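Local coordinates for protein KLLA0C04147p (Kluyveromyces lactis, PDB 5H2D) that binds ergosterol through its OSBP-related domain (ORD) and probably transfers sterols between membranes, at residues L185-I190 and P406-D411. Sequence-based numbering, arbitrary orientation.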
ATOM      1  N   LEU A 185      -1.540   8.929   8.392  1.00 11.35           N
ATOM      2  CA  LEU A 185      -1.629   7.922   9.438  1.00 13.85           C
ATOM      3  C   LEU A 185      -2.379   6.692   8.934  1.00 11.33           C
ATOM      4  O   LEU A 185      -3.358   6.803   8.186  1.00 12.53           O
ATOM      5  CB  LEU A 185      -2.335   8.498  10.667  1.00 14.56           C
ATOM      6  CG  LEU A 185      -2.325   7.698  11.964  1.00 16.02           C
ATOM      7  CD1 LEU A 185      -0.898   7.475  12.453  1.00 17.72           C
ATOM      8  CD2 LEU A 185      -3.156   8.432  13.015  1.00 19.14           C
ATOM      9  N   TRP A 186      -1.910   5.521   9.346  1.00 11.21           N
ATOM     10  CA  TRP A 186      -2.502   4.244   8.964  1.00 12.29           C
ATOM     11  C   TRP A 186      -3.138   3.565  10.174  1.00 14.69           C
ATOM     12  O   TRP A 186      -2.600   3.619  11.285  1.00 15.75           O
ATOM     13  CB  TRP A 186      -1.438   3.355   8.314  1.00 13.02           C
ATOM     14  CG  TRP A 186      -1.024   4.015   7.043  1.00 11.11           C
ATOM     15  CD1 TRP A 186      -0.035   4.941   6.888  1.00 12.37           C
ATOM     16  CD2 TRP A 186      -1.665   3.890   5.769  1.00 12.55           C
ATOM     17  NE1 TRP A 186       0.009   5.366   5.588  1.00 12.87           N
ATOM     18  CE2 TRP A 186      -0.985   4.738   4.880  1.00 10.19           C
ATOM     19  CE3 TRP A 186      -2.724   3.113   5.289  1.00 13.29           C
ATOM     20  CZ2 TRP A 186      -1.338   4.845   3.538  1.00 11.44           C
ATOM     21  CZ3 TRP A 186      -3.078   3.226   3.953  1.00 12.70           C
ATOM     22  CH2 TRP A 186      -2.379   4.076   3.091  1.00 11.03           C
ATOM     23  N   TYR A 187      -4.291   2.941   9.948  1.00 11.46           N
ATOM     24  CA  TYR A 187      -5.138   2.393  11.003  1.00 12.64           C
ATOM     25  C   TYR A 187      -5.359   0.922  10.723  1.00 12.80           C
ATOM     26  O   TYR A 187      -5.926   0.569   9.682  1.00 14.50           O
ATOM     27  CB  TYR A 187      -6.494   3.096  11.040  1.00 14.41           C
ATOM     28  CG  TYR A 187      -6.508   4.551  11.434  1.00 14.16           C
ATOM     29  CD1 TYR A 187      -6.051   5.540  10.563  1.00 13.89           C
ATOM     30  CD2 TYR A 187      -7.032   4.953  12.663  1.00 14.11           C
ATOM     31  CE1 TYR A 187      -6.083   6.884  10.917  1.00 14.17           C
ATOM     32  CE2 TYR A 187      -7.067   6.297  13.028  1.00 16.52           C
ATOM     33  CZ  TYR A 187      -6.600   7.260  12.150  1.00 15.40           C
ATOM     34  OH  TYR A 187      -6.643   8.596  12.501  1.00 16.73           O
ATOM     35  N   LEU A 188      -4.976   0.063  11.660  1.00 12.40           N
ATOM     36  CA  LEU A 188      -5.102  -1.372  11.467  1.00 12.39           C
ATOM     37  C   LEU A 188      -5.891  -1.932  12.643  1.00 16.39           C
ATOM     38  O   LEU A 188      -5.460  -1.805  13.794  1.00 15.55           O
ATOM     39  CB  LEU A 188      -3.724  -2.025  11.334  1.00 15.22           C
ATOM     40  CG  LEU A 188      -3.691  -3.364  10.596  1.00 16.93           C
ATOM     41  CD1 LEU A 188      -2.308  -3.629  10.017  1.00 19.84           C
ATOM     42  CD2 LEU A 188      -4.095  -4.493  11.536  1.00 19.66           C
ATOM     43  N   THR A 189      -7.069  -2.479  12.352  1.00 15.26           N
ATOM     44  CA  THR A 189      -7.982  -2.992  13.365  1.00 17.04           C
ATOM     45  C   THR A 189      -7.932  -4.511  13.341  1.00 16.34           C
ATOM     46  O   THR A 189      -8.061  -5.120  12.275  1.00 16.06           O
ATOM     47  CB  THR A 189      -9.413  -2.514  13.109  1.00 18.40           C
ATOM     48  OG1 THR A 189      -9.465  -1.086  13.162  1.00 18.10           O
ATOM     49  CG2 THR A 189     -10.365  -3.091  14.161  1.00 18.74           C
ATOM     50  N   ILE A 190      -7.748  -5.127  14.511  1.00 17.39           N
ATOM     51  CA  ILE A 190      -7.750  -6.580  14.630  1.00 16.73           C
ATOM     52  C   ILE A 190      -8.952  -6.978  15.472  1.00 16.03           C
ATOM     53  O   ILE A 190      -9.216  -6.356  16.504  1.00 19.59           O
ATOM     54  CB  ILE A 190      -6.455  -7.120  15.260  1.00 18.90           C
ATOM     55  CG1 ILE A 190      -5.244  -6.871  14.351  1.00 18.00           C
ATOM     56  CG2 ILE A 190      -6.611  -8.617  15.552  1.00 19.49           C
ATOM     57  CD1 ILE A 190      -5.195  -7.768  13.124  1.00 20.55           C
ATOM     58  N   PRO A 406     -12.380   9.189  16.310  1.00 20.89           N
ATOM     59  CA  PRO A 406     -12.707   9.251  17.745  1.00 23.99           C
ATOM     60  C   PRO A 406     -11.576   8.818  18.661  1.00 25.73           C
ATOM     61  O   PRO A 406     -11.568   9.234  19.824  1.00 27.34           O
ATOM     62  CB  PRO A 406     -13.919   8.318  17.865  1.00 26.56           C
ATOM     63  CG  PRO A 406     -13.815   7.395  16.700  1.00 25.91           C
ATOM     64  CD  PRO A 406     -13.205   8.205  15.591  1.00 22.87           C
ATOM     65  N   VAL A 407     -10.630   8.004  18.198  1.00 26.35           N
ATOM     66  CA  VAL A 407      -9.544   7.531  19.061  1.00 20.53           C
ATOM     67  C   VAL A 407      -8.306   8.400  18.930  1.00 27.34           C
ATOM     68  O   VAL A 407      -7.763   8.882  19.927  1.00 26.87           O
ATOM     69  CB  VAL A 407      -9.214   6.056  18.756  1.00 26.41           C
ATOM     70  CG1 VAL A 407      -8.003   5.602  19.573  1.00 24.84           C
ATOM     71  CG2 VAL A 407     -10.412   5.178  19.040  1.00 25.29           C
ATOM     72  N   THR A 408      -7.826   8.609  17.702  1.00 22.00           N
ATOM     73  CA  THR A 408      -6.620   9.403  17.496  1.00 21.72           C
ATOM     74  C   THR A 408      -6.873  10.897  17.571  1.00 21.50           C
ATOM     75  O   THR A 408      -5.921  11.660  17.768  1.00 23.65           O
ATOM     76  CB  THR A 408      -6.010   9.089  16.133  1.00 23.94           C
ATOM     77  OG1 THR A 408      -6.961   9.426  15.116  1.00 20.51           O
ATOM     78  CG2 THR A 408      -5.670   7.617  16.034  1.00 19.47           C
ATOM     79  N   LYS A 409      -8.125  11.325  17.397  1.00 23.04           N
ATOM     80  CA  LYS A 409      -8.497  12.728  17.301  1.00 24.72           C
ATOM     81  C   LYS A 409      -7.815  13.423  16.125  1.00 26.34           C
ATOM     82  O   LYS A 409      -7.709  14.655  16.101  1.00 28.40           O
ATOM     83  CB  LYS A 409      -8.214  13.454  18.622  1.00 27.99           C
ATOM     84  CG  LYS A 409      -8.955  12.785  19.778  1.00 32.02           C
ATOM     85  CD  LYS A 409      -8.765  13.488  21.106  1.00 39.18           C
ATOM     86  CE  LYS A 409      -9.600  12.803  22.187  1.00 42.43           C
ATOM     87  NZ  LYS A 409      -9.444  13.430  23.534  1.00 49.32           N
ATOM     88  N   CYS A 410      -7.366  12.648  15.135  1.00 23.38           N
ATOM     89  CA  CYS A 410      -6.791  13.170  13.903  1.00 23.77           C
ATOM     90  C   CYS A 410      -7.838  13.177  12.795  1.00 21.28           C
ATOM     91  O   CYS A 410      -8.760  12.357  12.787  1.00 22.58           O
ATOM     92  CB  CYS A 410      -5.595  12.330  13.436  1.00 22.29           C
ATOM     93  SG  CYS A 410      -4.208  12.256  14.560  1.00 34.98           S
ATOM     94  N   ASP A 411      -7.681  14.120  11.863  1.00 20.11           N
ATOM     95  CA  ASP A 411      -8.418  14.060  10.606  1.00 19.74           C
ATOM     96  C   ASP A 411      -8.101  12.750   9.897  1.00 17.37           C
ATOM     97  O   ASP A 411      -6.944  12.331   9.826  1.00 18.60           O
ATOM     98  CB  ASP A 411      -8.035  15.228   9.691  1.00 19.34           C
ATOM     99  CG  ASP A 411      -8.647  16.548  10.116  1.00 25.08           C
ATOM    100  OD1 ASP A 411      -9.531  16.554  10.992  1.00 32.27           O
ATOM    101  OD2 ASP A 411      -8.247  17.584   9.547  1.00 33.87           O
TER
HETATM  102  O   HOH W   1      -5.654  10.082  10.556  1.00 19.25           O
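Tyr187 meets Thr408 tip to tip where a strand of the antiparallel beta-barrel that forms the core of the OSBP-related (ORD) fold faces a hairpin loop from late in the chain. The strand is 178-190; the loop joins the two strands 400-404 and 411-415, and its Thr408 forms an ST turn. The bond from CA to CB of Tyr187 points toward the loop; CG, anti to the carbonyl carbon (chi1 -66°), starts the ring on its way to Thr408. Further out, CE2 touches the methyl CG2 of Thr408 at 3.6 Å, an oblique approach to the ring. At the tip, the phenol OH lies 2.8 Å from OG1 of Thr408, a hydrogen bond in which either hydroxyl could be the donor. OG1 sits in the plane of the ring at its edge, as does a water 2.6 Å from the same OH. That water donates to the carbonyl O of Asp411, so the phenol oxygen reaches the hairpin twice, directly at Thr408 and through one water at the start of strand 411-415. Tyrosine suits the place: its flat ring is buried, stacked on Phe164 and meeting His405, while its polar end meets the hairpin's polar atoms. Threonine suits its own by offering both a hydroxyl and a methyl, the latter 4.0 Å from CD2 of Leu185, an apolar contact that Cys410 SG extends. An alanine at Thr408 would probably leave the Tyr187 hydroxyl without its direct partner on the loop and open a gap beside CD2 of Leu185. OG1 also accepts from the backbone N of Cys410 at 3.2 Å, with an N-H...O angle of 162°.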